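Local coordinates for sporulation-control protein spo0M (Bacillus subtilis, PDB 5CL2), which controls expression of the sporulation gene spo0A and is required for the cell to pass morphological stage 0 of sporulation, at residues D152-Q160 / R210-N218; L190-E201 / Q222-L233. All blocks are in the same frame, centred on the assembly; numbering follows the deposited sequence.

Contact 1 of 2, residues D152-Q160 / R210-N218; sequences DCEQAPYFQ and RGWLEEMYN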
loop_
_atom_site.group_PDB
_atom_site.type_symbol
_atom_site.label_atom_id
_atom_site.label_comp_id
_atom_site.label_asym_id
_atom_site.label_seq_id
_atom_site.Cartn_x
_atom_site.Cartn_y
_atom_site.Cartn_z
ATOM N N ASP A 152 -7.413 12.631 -12.458
ATOM C CA ASP A 152 -8.485 11.822 -11.884
ATOM C C ASP A 152 -7.902 10.638 -11.150
ATOM O O ASP A 152 -6.731 10.297 -11.332
ATOM C CB ASP A 152 -9.462 11.345 -12.967
ATOM C CG ASP A 152 -10.909 11.225 -12.457
ATOM O OD1 ASP A 152 -11.130 11.082 -11.229
ATOM O OD2 ASP A 152 -11.842 11.274 -13.289
ATOM N N CYS A 153 -8.704 10.016 -10.301
ATOM C CA CYS A 153 -8.259 8.803 -9.627
ATOM C C CYS A 153 -8.682 7.594 -10.458
ATOM O O CYS A 153 -9.868 7.425 -10.784
ATOM C CB CYS A 153 -8.804 8.747 -8.197
ATOM S SG CYS A 153 -8.127 10.089 -7.219
ATOM N N GLU A 154 -7.696 6.783 -10.827
ATOM C CA GLU A 154 -7.903 5.685 -11.757
ATOM C C GLU A 154 -7.591 4.371 -11.067
ATOM O O GLU A 154 -6.651 4.275 -10.266
ATOM C CB GLU A 154 -7.004 5.820 -12.991
ATOM C CG GLU A 154 -7.099 7.115 -13.781
ATOM C CD GLU A 154 -8.340 7.227 -14.651
ATOM O OE1 GLU A 154 -8.797 6.217 -15.232
ATOM O OE2 GLU A 154 -8.809 8.361 -14.836
ATOM N N GLN A 155 -8.384 3.360 -11.378
ATOM C CA GLN A 155 -8.137 2.013 -10.903
ATOM C C GLN A 155 -6.687 1.603 -11.218
ATOM O O GLN A 155 -6.228 1.792 -12.360
ATOM C CB GLN A 155 -9.118 1.067 -11.592
ATOM C CG GLN A 155 -8.728 -0.373 -11.548
ATOM C CD GLN A 155 -9.589 -1.217 -12.438
ATOM O OE1 GLN A 155 -9.820 -0.882 -13.609
ATOM N NE2 GLN A 155 -10.129 -2.296 -11.874
ATOM N N ALA A 156 -5.938 1.113 -10.226
ATOM C CA ALA A 156 -4.543 0.730 -10.499
ATOM C C ALA A 156 -4.005 -0.502 -9.729
ATOM O O ALA A 156 -2.984 -0.415 -9.031
ATOM C CB ALA A 156 -3.632 1.934 -10.249
ATOM N N PRO A 157 -4.618 -1.679 -9.940
ATOM C CA PRO A 157 -4.104 -2.894 -9.295
ATOM C C PRO A 157 -2.671 -3.209 -9.683
ATOM O O PRO A 157 -1.965 -3.812 -8.877
ATOM C CB PRO A 157 -5.040 -4.001 -9.810
ATOM C CG PRO A 157 -5.632 -3.456 -11.068
ATOM C CD PRO A 157 -5.762 -1.970 -10.823
ATOM N N TYR A 158 -2.238 -2.799 -10.874
ATOM C CA TYR A 158 -0.877 -3.092 -11.341
ATOM C C TYR A 158 0.232 -2.631 -10.398
ATOM O O TYR A 158 1.243 -3.319 -10.248
ATOM C CB TYR A 158 -0.675 -2.477 -12.724
ATOM C CG TYR A 158 0.711 -2.618 -13.321
ATOM C CD1 TYR A 158 1.165 -3.823 -13.857
ATOM C CD2 TYR A 158 1.561 -1.520 -13.374
ATOM C CE1 TYR A 158 2.438 -3.915 -14.422
ATOM C CE2 TYR A 158 2.817 -1.608 -13.928
ATOM C CZ TYR A 158 3.250 -2.792 -14.443
ATOM O OH TYR A 158 4.508 -2.803 -14.982
ATOM N N PHE A 159 0.038 -1.489 -9.737
ATOM C CA PHE A 159 1.057 -0.935 -8.838
ATOM C C PHE A 159 0.979 -1.480 -7.408
ATOM O O PHE A 159 1.887 -1.256 -6.592
ATOM C CB PHE A 159 0.947 0.581 -8.808
ATOM C CG PHE A 159 1.242 1.227 -10.128
ATOM C CD1 PHE A 159 2.495 1.113 -10.702
ATOM C CD2 PHE A 159 0.262 1.922 -10.809
ATOM C CE1 PHE A 159 2.764 1.692 -11.930
ATOM C CE2 PHE A 159 0.534 2.519 -12.017
ATOM C CZ PHE A 159 1.789 2.397 -12.588
ATOM N N GLN A 160 -0.093 -2.209 -7.108
ATOM C CA GLN A 160 -0.240 -2.847 -5.795
ATOM C C GLN A 160 0.048 -1.908 -4.611
ATOM O O GLN A 160 0.761 -2.278 -3.678
ATOM C CB GLN A 160 0.671 -4.086 -5.703
ATOM C CG GLN A 160 0.326 -5.184 -6.751
ATOM C CD GLN A 160 1.091 -6.491 -6.561
ATOM O OE1 GLN A 160 1.518 -6.841 -5.445
ATOM N NE2 GLN A 160 1.246 -7.243 -7.660
ATOM N N ARG A 210 -7.136 3.143 -20.164
ATOM C CA ARG A 210 -7.655 3.685 -18.901
ATOM C C ARG A 210 -7.301 2.727 -17.779
ATOM O O ARG A 210 -7.391 1.501 -17.940
ATOM C CB ARG A 210 -9.173 3.905 -18.933
ATOM C CG ARG A 210 -9.669 5.080 -19.785
ATOM C CD ARG A 210 -9.234 6.447 -19.227
ATOM N NE ARG A 210 -9.854 6.856 -17.960
ATOM C CZ ARG A 210 -11.062 7.419 -17.846
ATOM N NH1 ARG A 210 -11.812 7.639 -18.918
ATOM N NH2 ARG A 210 -11.524 7.776 -16.658
ATOM N N GLY A 211 -6.866 3.277 -16.653
ATOM C CA GLY A 211 -6.482 2.449 -15.525
ATOM C C GLY A 211 -5.136 1.793 -15.748
ATOM O O GLY A 211 -4.629 1.783 -16.869
ATOM N N TRP A 212 -4.567 1.221 -14.688
ATOM C CA TRP A 212 -3.232 0.647 -14.760
ATOM C C TRP A 212 -3.266 -0.837 -14.431
ATOM O O TRP A 212 -3.440 -1.222 -13.260
ATOM C CB TRP A 212 -2.320 1.413 -13.810
ATOM C CG TRP A 212 -2.285 2.860 -14.194
ATOM C CD1 TRP A 212 -3.259 3.798 -13.964
ATOM C CD2 TRP A 212 -1.260 3.544 -14.925
ATOM N NE1 TRP A 212 -2.896 5.015 -14.481
ATOM C CE2 TRP A 212 -1.643 4.880 -15.086
ATOM C CE3 TRP A 212 -0.016 3.143 -15.447
ATOM C CZ2 TRP A 212 -0.877 5.831 -15.737
ATOM C CZ3 TRP A 212 0.765 4.083 -16.093
ATOM C CH2 TRP A 212 0.335 5.408 -16.236
ATOM N N LEU A 213 -3.074 -1.663 -15.468
ATOM C CA LEU A 213 -3.330 -3.103 -15.379
ATOM C C LEU A 213 -2.200 -3.949 -15.957
ATOM O O LEU A 213 -1.470 -3.514 -16.854
ATOM C CB LEU A 213 -4.633 -3.467 -16.096
ATOM C CG LEU A 213 -5.841 -2.531 -16.007
ATOM C CD1 LEU A 213 -6.897 -2.964 -17.012
ATOM C CD2 LEU A 213 -6.403 -2.470 -14.602
ATOM N N GLU A 214 -2.084 -5.169 -15.442
ATOM C CA GLU A 214 -1.065 -6.122 -15.857
ATOM C C GLU A 214 -0.973 -6.288 -17.376
ATOM O O GLU A 214 0.115 -6.260 -17.940
ATOM C CB GLU A 214 -1.356 -7.480 -15.226
ATOM C CG GLU A 214 -0.364 -7.924 -14.188
ATOM C CD GLU A 214 -0.815 -9.198 -13.495
ATOM O OE1 GLU A 214 -1.721 -9.868 -14.045
ATOM O OE2 GLU A 214 -0.285 -9.516 -12.400
ATOM N N GLU A 215 -2.126 -6.457 -18.018
ATOM C CA GLU A 215 -2.200 -6.689 -19.457
ATOM C C GLU A 215 -1.673 -5.526 -20.316
ATOM O O GLU A 215 -1.419 -5.703 -21.508
ATOM C CB GLU A 215 -3.632 -7.036 -19.888
ATOM C CG GLU A 215 -4.792 -6.308 -19.190
ATOM C CD GLU A 215 -5.306 -6.992 -17.904
ATOM O OE1 GLU A 215 -4.508 -7.529 -17.103
ATOM O OE2 GLU A 215 -6.545 -7.029 -17.726
ATOM N N MET A 216 -1.549 -4.336 -19.739
ATOM C CA MET A 216 -0.968 -3.208 -20.464
ATOM C C MET A 216 0.559 -3.247 -20.539
ATOM O O MET A 216 1.148 -2.530 -21.335
ATOM C CB MET A 216 -1.427 -1.893 -19.834
ATOM C CG MET A 216 -2.935 -1.800 -19.727
ATOM S SD MET A 216 -3.535 -0.334 -18.840
ATOM C CE MET A 216 -5.288 -0.452 -19.149
ATOM N N TYR A 217 1.191 -3.922 -19.585
ATOM C CA TYR A 217 2.641 -4.090 -19.564
ATOM C C TYR A 217 3.203 -5.507 -19.836
ATOM O O TYR A 217 4.410 -5.736 -19.685
ATOM C CB TYR A 217 3.159 -3.498 -18.254
ATOM C CG TYR A 217 2.871 -2.013 -18.276
ATOM C CD1 TYR A 217 3.735 -1.140 -18.923
ATOM C CD2 TYR A 217 1.684 -1.490 -17.746
ATOM C CE1 TYR A 217 3.471 0.224 -18.986
ATOM C CE2 TYR A 217 1.408 -0.127 -17.820
ATOM C CZ TYR A 217 2.308 0.724 -18.439
ATOM O OH TYR A 217 2.054 2.076 -18.514
ATOM N N ASN A 218 2.329 -6.461 -20.160
ATOM C CA ASN A 218 2.758 -7.834 -20.438
ATOM C C ASN A 218 3.408 -8.074 -21.821
ATOM O O ASN A 218 4.173 -9.032 -21.998
ATOM C CB ASN A 218 1.583 -8.805 -20.254
ATOM C CG ASN A 218 0.441 -8.564 -21.243
ATOM O OD1 ASN A 218 0.615 -7.931 -22.289
ATOM N ND2 ASN A 218 -0.729 -9.115 -20.931
#

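Contact 2 of 2, residues L190-E201 / Q222-L233; sequences LLDEDGLEIIFE and QLVRVRFSQSEL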
loop_
_atom_site.group_PDB
_atom_site.type_symbol
_atom_site.label_atom_id
_atom_site.label_comp_id
_atom_site.label_asym_id
_atom_site.label_seq_id
_atom_site.Cartn_x
_atom_site.Cartn_y
_atom_site.Cartn_z
ATOM N N LEU A 190 3.824 9.392 -6.435
ATOM C CA LEU A 190 3.755 8.613 -5.212
ATOM C C LEU A 190 4.582 9.325 -4.150
ATOM O O LEU A 190 5.816 9.280 -4.160
ATOM C CB LEU A 190 4.275 7.197 -5.452
ATOM C CG LEU A 190 3.703 6.515 -6.698
ATOM C CD1 LEU A 190 4.435 5.211 -6.993
ATOM C CD2 LEU A 190 2.222 6.260 -6.487
ATOM N N LEU A 191 3.883 9.973 -3.229
ATOM C CA LEU A 191 4.507 10.834 -2.252
ATOM C C LEU A 191 4.794 10.060 -0.989
ATOM O O LEU A 191 3.925 9.358 -0.480
ATOM C CB LEU A 191 3.604 12.019 -1.956
ATOM C CG LEU A 191 4.138 12.999 -0.925
ATOM C CD1 LEU A 191 5.361 13.676 -1.492
ATOM C CD2 LEU A 191 3.066 14.004 -0.595
ATOM N N ASP A 192 6.019 10.172 -0.495
ATOM C CA ASP A 192 6.374 9.631 0.808
ATOM C C ASP A 192 7.114 10.710 1.595
ATOM O O ASP A 192 7.204 11.863 1.147
ATOM C CB ASP A 192 7.182 8.331 0.674
ATOM C CG ASP A 192 8.456 8.495 -0.173
ATOM O OD1 ASP A 192 9.499 8.892 0.385
ATOM O OD2 ASP A 192 8.402 8.223 -1.401
ATOM N N GLU A 193 7.584 10.348 2.787
ATOM C CA GLU A 193 8.182 11.301 3.724
ATOM C C GLU A 193 9.546 11.849 3.270
ATOM O O GLU A 193 9.908 12.985 3.578
ATOM C CB GLU A 193 8.332 10.637 5.103
ATOM C CG GLU A 193 7.026 10.139 5.755
ATOM C CD GLU A 193 6.234 11.246 6.436
ATOM O OE1 GLU A 193 6.640 12.425 6.317
ATOM O OE2 GLU A 193 5.222 10.935 7.116
ATOM N N ASP A 194 10.325 11.023 2.580
ATOM C CA ASP A 194 11.693 11.419 2.211
ATOM C C ASP A 194 11.860 11.915 0.789
ATOM O O ASP A 194 12.944 12.326 0.397
ATOM C CB ASP A 194 12.648 10.255 2.454
ATOM C CG ASP A 194 12.573 9.768 3.876
ATOM O OD1 ASP A 194 13.002 10.536 4.768
ATOM O OD2 ASP A 194 12.082 8.633 4.091
ATOM N N GLY A 195 10.778 11.912 0.033
ATOM C CA GLY A 195 10.851 12.288 -1.355
ATOM C C GLY A 195 9.618 11.876 -2.119
ATOM O O GLY A 195 8.529 11.677 -1.556
ATOM N N LEU A 196 9.791 11.749 -3.422
ATOM C CA LEU A 196 8.659 11.577 -4.307
ATOM C C LEU A 196 9.035 10.693 -5.495
ATOM O O LEU A 196 10.110 10.855 -6.078
ATOM C CB LEU A 196 8.194 12.953 -4.753
ATOM C CG LEU A 196 6.966 13.117 -5.615
ATOM C CD1 LEU A 196 6.315 14.428 -5.279
ATOM C CD2 LEU A 196 7.430 13.112 -7.034
ATOM N N GLU A 197 8.159 9.764 -5.857
ATOM C CA GLU A 197 8.381 8.949 -7.055
ATOM C C GLU A 197 7.435 9.348 -8.194
ATOM O O GLU A 197 6.238 9.532 -7.975
ATOM C CB GLU A 197 8.210 7.475 -6.703
ATOM C CG GLU A 197 8.526 6.508 -7.791
ATOM C CD GLU A 197 8.838 5.137 -7.237
ATOM O OE1 GLU A 197 9.012 5.049 -6.011
ATOM O OE2 GLU A 197 8.944 4.159 -8.008
ATOM N N ILE A 198 7.965 9.478 -9.405
ATOM C CA ILE A 198 7.146 9.828 -10.566
ATOM C C ILE A 198 7.100 8.713 -11.584
ATOM O O ILE A 198 8.134 8.132 -11.936
ATOM C CB ILE A 198 7.638 11.086 -11.275
ATOM C CG1 ILE A 198 7.862 12.200 -10.274
ATOM C CG2 ILE A 198 6.624 11.546 -12.298
ATOM C CD1 ILE A 198 7.992 13.527 -10.900
ATOM N N ILE A 199 5.887 8.375 -12.009
ATOM C CA ILE A 199 5.697 7.419 -13.085
ATOM C C ILE A 199 5.306 8.208 -14.329
ATOM O O ILE A 199 4.425 9.073 -14.284
ATOM C CB ILE A 199 4.642 6.373 -12.723
ATOM C CG1 ILE A 199 5.095 5.583 -11.494
ATOM C CG2 ILE A 199 4.362 5.459 -13.893
ATOM C CD1 ILE A 199 4.029 4.684 -10.925
ATOM N N PHE A 200 6.015 7.949 -15.419
ATOM C CA PHE A 200 5.840 8.663 -16.678
ATOM C C PHE A 200 5.233 7.720 -17.684
ATOM O O PHE A 200 5.613 6.556 -17.763
ATOM C CB PHE A 200 7.180 9.182 -17.217
ATOM C CG PHE A 200 7.840 10.206 -16.340
ATOM C CD1 PHE A 200 8.527 9.820 -15.194
ATOM C CD2 PHE A 200 7.820 11.543 -16.682
ATOM C CE1 PHE A 200 9.151 10.751 -14.398
ATOM C CE2 PHE A 200 8.447 12.481 -15.885
ATOM C CZ PHE A 200 9.112 12.080 -14.735
ATOM N N GLU A 201 4.296 8.218 -18.467
ATOM C CA GLU A 201 3.782 7.434 -19.570
ATOM C C GLU A 201 3.341 8.446 -20.645
ATOM O O GLU A 201 3.152 9.620 -20.333
ATOM C CB GLU A 201 2.687 6.495 -19.046
ATOM C CG GLU A 201 2.004 5.566 -20.018
ATOM C CD GLU A 201 2.874 4.488 -20.617
ATOM O OE1 GLU A 201 3.281 3.536 -19.924
ATOM O OE2 GLU A 201 3.093 4.585 -21.824
ATOM N N GLN A 222 7.014 -0.727 -21.856
ATOM C CA GLN A 222 7.743 -0.386 -20.660
ATOM C C GLN A 222 7.389 1.002 -20.173
ATOM O O GLN A 222 6.758 1.803 -20.867
ATOM C CB GLN A 222 9.244 -0.496 -20.900
ATOM C CG GLN A 222 9.745 -1.920 -20.778
ATOM C CD GLN A 222 11.252 -2.023 -20.863
ATOM O OE1 GLN A 222 11.965 -1.032 -20.687
ATOM N NE2 GLN A 222 11.751 -3.226 -21.143
ATOM N N LEU A 223 7.790 1.240 -18.939
ATOM C CA LEU A 223 7.249 2.304 -18.129
ATOM C C LEU A 223 8.411 3.032 -17.483
ATOM O O LEU A 223 9.341 2.388 -16.994
ATOM C CB LEU A 223 6.292 1.716 -17.091
ATOM C CG LEU A 223 5.576 2.585 -16.085
ATOM C CD1 LEU A 223 4.285 1.889 -15.754
ATOM C CD2 LEU A 223 6.451 2.697 -14.871
ATOM N N VAL A 224 8.394 4.359 -17.506
ATOM C CA VAL A 224 9.464 5.111 -16.857
ATOM C C VAL A 224 9.133 5.413 -15.400
ATOM O O VAL A 224 8.110 6.037 -15.098
ATOM C CB VAL A 224 9.756 6.401 -17.603
ATOM C CG1 VAL A 224 10.786 7.215 -16.851
ATOM C CG2 VAL A 224 10.265 6.052 -18.989
ATOM N N ARG A 225 9.982 4.948 -14.495
ATOM C CA ARG A 225 9.716 5.123 -13.082
ATOM C C ARG A 225 10.929 5.687 -12.355
ATOM O O ARG A 225 11.932 5.009 -12.216
ATOM C CB ARG A 225 9.285 3.786 -12.473
ATOM C CG ARG A 225 8.500 3.936 -11.194
ATOM C CD ARG A 225 7.722 2.675 -10.856
ATOM N NE ARG A 225 7.386 2.664 -9.435
ATOM C CZ ARG A 225 6.556 1.798 -8.860
ATOM N NH1 ARG A 225 5.956 0.859 -9.581
ATOM N NH2 ARG A 225 6.328 1.874 -7.557
ATOM N N VAL A 226 10.819 6.912 -11.843
ATOM C CA VAL A 226 11.989 7.600 -11.296
ATOM C C VAL A 226 11.769 8.208 -9.903
ATOM O O VAL A 226 10.812 8.963 -9.691
ATOM C CB VAL A 226 12.454 8.731 -12.250
ATOM C CG1 VAL A 226 13.518 9.604 -11.580
ATOM C CG2 VAL A 226 12.960 8.152 -13.586
ATOM N N ARG A 227 12.676 7.916 -8.967
ATOM C CA ARG A 227 12.591 8.538 -7.646
ATOM C C ARG A 227 13.424 9.819 -7.545
ATOM O O ARG A 227 14.578 9.853 -7.965
ATOM C CB ARG A 227 13.029 7.560 -6.557
ATOM C CG ARG A 227 13.337 8.265 -5.253
ATOM C CD ARG A 227 13.315 7.327 -4.069
ATOM N NE ARG A 227 12.984 8.080 -2.869
ATOM C CZ ARG A 227 11.754 8.157 -2.368
ATOM N NH1 ARG A 227 10.758 7.495 -2.949
ATOM N NH2 ARG A 227 11.525 8.880 -1.284
ATOM N N PHE A 228 12.808 10.866 -7.021
ATOM C CA PHE A 228 13.446 12.129 -6.656
ATOM C C PHE A 228 13.482 12.270 -5.139
ATOM O O PHE A 228 12.530 11.881 -4.445
ATOM C CB PHE A 228 12.678 13.331 -7.223
ATOM C CG PHE A 228 12.633 13.394 -8.727
ATOM C CD1 PHE A 228 11.881 12.481 -9.458
ATOM C CD2 PHE A 228 13.289 14.405 -9.406
ATOM C CE1 PHE A 228 11.835 12.557 -10.841
ATOM C CE2 PHE A 228 13.237 14.481 -10.789
ATOM C CZ PHE A 228 12.510 13.560 -11.499
ATOM N N SER A 229 14.544 12.867 -4.614
ATOM C CA SER A 229 14.605 13.111 -3.180
ATOM C C SER A 229 14.113 14.505 -2.891
ATOM O O SER A 229 13.860 15.273 -3.810
ATOM C CB SER A 229 16.025 12.982 -2.658
ATOM O OG SER A 229 16.725 14.184 -2.938
ATOM N N GLN A 230 14.036 14.840 -1.607
ATOM C CA GLN A 230 13.611 16.169 -1.177
ATOM C C GLN A 230 14.485 17.294 -1.755
ATOM O O GLN A 230 13.961 18.316 -2.214
ATOM C CB GLN A 230 13.622 16.248 0.346
ATOM C CG GLN A 230 13.339 17.632 0.903
ATOM C CD GLN A 230 13.056 17.618 2.405
ATOM O OE1 GLN A 230 13.376 16.649 3.100
ATOM N NE2 GLN A 230 12.450 18.693 2.905
ATOM N N SER A 231 15.807 17.109 -1.718
ATOM C CA SER A 231 16.732 18.146 -2.188
ATOM C C SER A 231 16.486 18.463 -3.662
ATOM O O SER A 231 16.395 19.630 -4.051
ATOM C CB SER A 231 18.204 17.711 -2.017
ATOM O OG SER A 231 18.465 17.192 -0.723
ATOM N N GLU A 232 16.391 17.412 -4.471
ATOM C CA GLU A 232 16.147 17.574 -5.888
ATOM C C GLU A 232 14.812 18.290 -6.134
ATOM O O GLU A 232 14.722 19.196 -6.974
ATOM C CB GLU A 232 16.177 16.211 -6.589
ATOM C CG GLU A 232 17.352 15.331 -6.171
ATOM C CD GLU A 232 17.419 14.014 -6.927
ATOM O OE1 GLU A 232 17.123 12.962 -6.318
ATOM O OE2 GLU A 232 17.771 14.028 -8.128
ATOM N N LEU A 233 13.779 17.904 -5.386
ATOM C CA LEU A 233 12.450 18.470 -5.592
ATOM C C LEU A 233 12.409 19.937 -5.213
ATOM O O LEU A 233 11.650 20.711 -5.798
ATOM C CB LEU A 233 11.398 17.694 -4.790
ATOM C CG LEU A 233 11.136 16.280 -5.304
ATOM C CD1 LEU A 233 10.637 15.387 -4.195
ATOM C CD2 LEU A 233 10.154 16.312 -6.464
#

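Contact 1 of 2, residues D152-Q160 / R210-N218
Trp-212 lies against the turn that follows strand 146-155 and is held there from both ends of its backbone. Its N donates to Gln-155 O at 2.9 Å, and its O accepts from Tyr-158 N. The CE2 corner of Phe-159 rests over the indole near its rim, with CE2 to Trp-212 CE3 3.5 Å and the ring planes at 44°, while Ala-156, small enough for this close approach, sets CB 3.8 Å from Trp-212 CB. Tyr-158 swings its CG anti to the backbone N (chi1 177°), which carries the phenol to Tyr-217; the two rings form an offset stack with centroids 5.0 Å apart. At the other end Glu-154 OE1 takes a fairly straight bond from Arg-210 NE, 3.0 Å, within a salt bridge; Arg-210 NH2 adds weak bonds to both carboxylate oxygens.

Further partners hold the polar ends: Glu-168 accepts from Trp-212 NE1, Arg-204 makes a cation-pi contact with the indole, and Glu-61 pairs with Arg-210. Tyr-158 OH hydrogen-bonds Asp-194 OD2 of the second subunit. The contact ties the loop between strands 195-202 and 224-229 to strand 146-155, outermost in its five-stranded sheet, paired with strand 165-173 and backbone-bonded to Val-54 of strand 40-57.

Contact 2 of 2, residues L190-E201 / Q222-L233
Leu-190 CD1 touches the guanidinium of Arg-225 at NH2, an apolar end beside the flat tip of a long side chain. In the turn that follows, Asp-192 meets Arg-227 end-on: OD1 takes NH2 at 2.6 Å through its syn lone pair and OD2 takes NH1 at 2.9 Å, the two flat groups being nearly coplanar (24°). The same OD1 accepts from Asp-194 N, an Asx turn, so a short acidic side chain both shapes the hairpin and fixes the arginine. Gly-195, whose CA lies 3.5 Å from Phe-228 O, suits a place where a side chain would run into the partner strand.

The antiparallel ladder opens at Gly-195, paired with Ser-229, and its backbone bonds start at Leu-196. Leu-196 and Phe-228 exchange two backbone bonds, as do Ile-198 and Val-226, and Phe-200 N donates to Val-224 O. Leu-196 CB packs tightly on Leu-233 CD1, 3.5 Å away, in the helix that Ser-229 and Glu-232 begin with a capping box. Glu-197, extended with CG anti to the backbone N (chi1 -175°), reaches diagonally to Arg-225, forming a salt bridge in which Arg-225 NE donates to Glu-197 OE2, 2.6 Å, from above the carboxylate plane. Ile-198 CD1 meets Phe-228 CE1 obliquely at 4.0 Å. Ile-199 runs alongside Arg-225, its CG1 3.8 Å from Arg-225 CG and its CD1 over one guanidinium face, while CG2 meets Leu-223 CD2. Phe-200 CB lies 3.8 Å from Val-224 CB.

One face of this ribbon is apolar and packs against helix 132-143 (Leu-196, Ile-198) and helix 236-248 (Phe-200, Phe-228); on the other, Glu-197, Arg-225 and Arg-227 make long, weak ion pairs with the second subunit, while Ile-199 packs on Phe-159. Strand 195-202 is flanked by strand 185-191, and strand 224-229 is outermost in the five-stranded antiparallel sheet within this chain.

How the contacts relate
Both contacts belong to one five-stranded antiparallel sheet, their centres about 18 Å apart: contact 1 at its outermost strand 146-155, contact 2 at the other side, from the end of strand 185-191 through 195-202 to outermost strand 224-229. Their segments alternate along the chain, 152-160, 190-201, 210-218, 222-233, so the loop leaving strand 195-202 crosses to strand 146-155 before returning as strand 224-229. Phe-159 and Tyr-217 reach back to contact 2: Tyr-217 OH probably bonds Glu-201 OE1, its ring packs on Leu-223, and Phe-159 also touches Arg-225. Both contacts reach the second subunit, so this part of the protein helps build the dimer seen in the crystal.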